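Local structure of beta-carbonic anhydrase (Methanothermobacter thermautotrophicus, 1G5C) at residues 27-32 and 43-48. The protein catalyses the reversible hydration of carbon dioxide to bicarbonate and a proton, as a zinc-dependent carbonic anhydrase of the beta class. Sequence-based numbering, arbitrary orientation.
Sequences LCIITC and RALGIG. With ZN (zinc ion), chain G.
In the beta-alpha-beta unit made of strand 27-32, helix 40-45 and strand 53-57, Ile29 in the middle of the first strand meets Leu45 and Ile47, where helix 40-45 gives way to a loop. One methyl group makes the closest contacts from the strand: CD1 of Ile29 lies 4.0 Å from CD1 of Leu45, and the same CD1 of Ile29 is 4.1 Å from CD1 of Ile47. Both pairs come together tip to tip. Leu27 flanks more loosely, its CD1 4.6 Å from Ile47 CD1. Beta-branched Ile29 suits an extended strand; its CG1 lies beside the backbone N (chi1 -54°), and CD1 reaches both partners. Leu45, unbranched at CB, suits a helix and extends CD1 to meet it. The CA atoms of Ile29 and Leu45 are still 10.0 Å apart, and no hydrogen bond links the segments, so the contact is purely apolar. Ile47 sends its CG1 branch out fully extended (chi2 180°), carrying CD1 to the strand's isoleucine. Between Leu45 and Ile47 the chain turns at Gly46 in a Schellman motif; its positive phi, 69°, is easily adopted without a side chain. Arg43 NH2 adds a weak hydrogen bond to Ile47 O, 3.0 Å long. At the strand's far end Cys32 SG binds zinc at 2.4 Å, with His87, Cys90 and a water completing the site. Strand 27-32 runs parallel between strands 53-57 and 81-87, and Ile29 also packs on Ile83 and Val85; Ile47 touches Ile38 of the second subunit, and Arg43 forms salt bridges with Asp39 of its own chain and, through NH2, with Asp39 of the second subunit, placing the contact between sheet and dimer interface.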
loop_
_atom_site.group_PDB
_atom_site.type_symbol
_atom_site.label_atom_id
_atom_site.label_comp_id
_atom_site.label_asym_id
_atom_site.label_seq_id
_atom_site.Cartn_x
_atom_site.Cartn_y
_atom_site.Cartn_z
ATOM N N LEU A 27 -5.048 7.534 11.646
ATOM C CA LEU A 27 -3.803 6.777 11.503
ATOM C C LEU A 27 -3.388 6.250 10.125
ATOM O O LEU A 27 -4.218 5.787 9.329
ATOM C CB LEU A 27 -3.904 5.546 12.407
ATOM C CG LEU A 27 -3.144 5.279 13.694
ATOM C CD1 LEU A 27 -4.031 4.507 14.673
ATOM C CD2 LEU A 27 -1.910 4.469 13.368
ATOM N N CYS A 28 -2.086 6.279 9.867
ATOM C CA CYS A 28 -1.553 5.700 8.637
ATOM C C CYS A 28 -0.381 4.845 9.081
ATOM O O CYS A 28 0.525 5.331 9.776
ATOM C CB CYS A 28 -1.049 6.748 7.653
ATOM S SG CYS A 28 -0.268 5.938 6.210
ATOM N N ILE A 29 -0.406 3.570 8.702
ATOM C CA ILE A 29 0.656 2.636 9.057
ATOM C C ILE A 29 1.472 2.332 7.796
ATOM O O ILE A 29 0.913 2.063 6.718
ATOM C CB ILE A 29 0.090 1.272 9.580
ATOM C CG1 ILE A 29 -0.901 1.475 10.733
ATOM C CG2 ILE A 29 1.236 0.375 10.017
ATOM C CD1 ILE A 29 -0.272 1.921 12.040
ATOM N N ILE A 30 2.791 2.380 7.924
ATOM C CA ILE A 30 3.673 2.050 6.813
ATOM C C ILE A 30 4.463 0.811 7.267
ATOM O O ILE A 30 5.144 0.842 8.300
ATOM C CB ILE A 30 4.649 3.212 6.494
ATOM C CG1 ILE A 30 3.859 4.414 5.966
ATOM C CG2 ILE A 30 5.663 2.772 5.445
ATOM C CD1 ILE A 30 4.654 5.709 5.860
ATOM N N THR A 31 4.355 -0.283 6.519
ATOM C CA THR A 31 5.072 -1.489 6.895
ATOM C C THR A 31 5.505 -2.329 5.690
ATOM O O THR A 31 5.461 -1.859 4.537
ATOM C CB THR A 31 4.237 -2.326 7.918
ATOM O OG1 THR A 31 5.065 -3.364 8.481
ATOM C CG2 THR A 31 2.973 -2.931 7.245
ATOM N N CYS A 32 5.941 -3.557 5.946
ATOM C CA CYS A 32 6.452 -4.415 4.884
ATOM C C CYS A 32 5.405 -5.362 4.301
ATOM O O CYS A 32 4.363 -5.605 4.916
ATOM C CB CYS A 32 7.665 -5.216 5.409
ATOM S SG CYS A 32 8.521 -6.228 4.158
ATOM N N ARG A 43 -3.557 -7.407 15.103
ATOM C CA ARG A 43 -3.797 -7.785 16.506
ATOM C C ARG A 43 -2.743 -7.136 17.416
ATOM O O ARG A 43 -3.051 -6.653 18.499
ATOM C CB ARG A 43 -3.744 -9.317 16.666
ATOM C CG ARG A 43 -5.088 -10.071 16.427
ATOM C CD ARG A 43 -5.584 -9.963 14.999
ATOM N NE ARG A 43 -6.387 -8.762 14.744
ATOM C CZ ARG A 43 -6.921 -8.476 13.557
ATOM N NH1 ARG A 43 -6.727 -9.300 12.527
ATOM N NH2 ARG A 43 -7.661 -7.385 13.395
ATOM N N ALA A 44 -1.500 -7.104 16.959
ATOM C CA ALA A 44 -0.431 -6.529 17.762
ATOM C C ALA A 44 -0.636 -5.013 18.007
ATOM O O ALA A 44 -0.268 -4.494 19.060
ATOM C CB ALA A 44 0.932 -6.799 17.085
ATOM N N LEU A 45 -1.235 -4.320 17.044
ATOM C CA LEU A 45 -1.486 -2.882 17.164
ATOM C C LEU A 45 -2.875 -2.572 17.697
ATOM O O LEU A 45 -3.208 -1.403 17.902
ATOM C CB LEU A 45 -1.332 -2.185 15.798
ATOM C CG LEU A 45 0.052 -2.211 15.131
ATOM C CD1 LEU A 45 -0.092 -1.759 13.692
ATOM C CD2 LEU A 45 1.041 -1.328 15.883
ATOM N N GLY A 46 -3.692 -3.606 17.898
ATOM C CA GLY A 46 -5.042 -3.393 18.393
ATOM C C GLY A 46 -5.879 -2.715 17.327
ATOM O O GLY A 46 -6.776 -1.938 17.619
ATOM N N ILE A 47 -5.591 -3.022 16.073
ATOM C CA ILE A 47 -6.293 -2.414 14.959
ATOM C C ILE A 47 -7.296 -3.337 14.262
ATOM O O ILE A 47 -7.143 -4.556 14.263
ATOM C CB ILE A 47 -5.255 -1.877 13.961
ATOM C CG1 ILE A 47 -4.600 -0.633 14.575
ATOM C CG2 ILE A 47 -5.892 -1.590 12.612
ATOM C CD1 ILE A 47 -3.537 0.018 13.714
ATOM N N GLY A 48 -8.352 -2.742 13.721
ATOM C CA GLY A 48 -9.359 -3.510 13.015
ATOM C C GLY A 48 -9.811 -2.759 11.776
ATOM O O GLY A 48 -9.235 -1.730 11.403
HETATM ZN ZN ZN G . 10.137 -7.336 5.561
HETATM O O HOH W 1 10.297 -9.294 5.051
#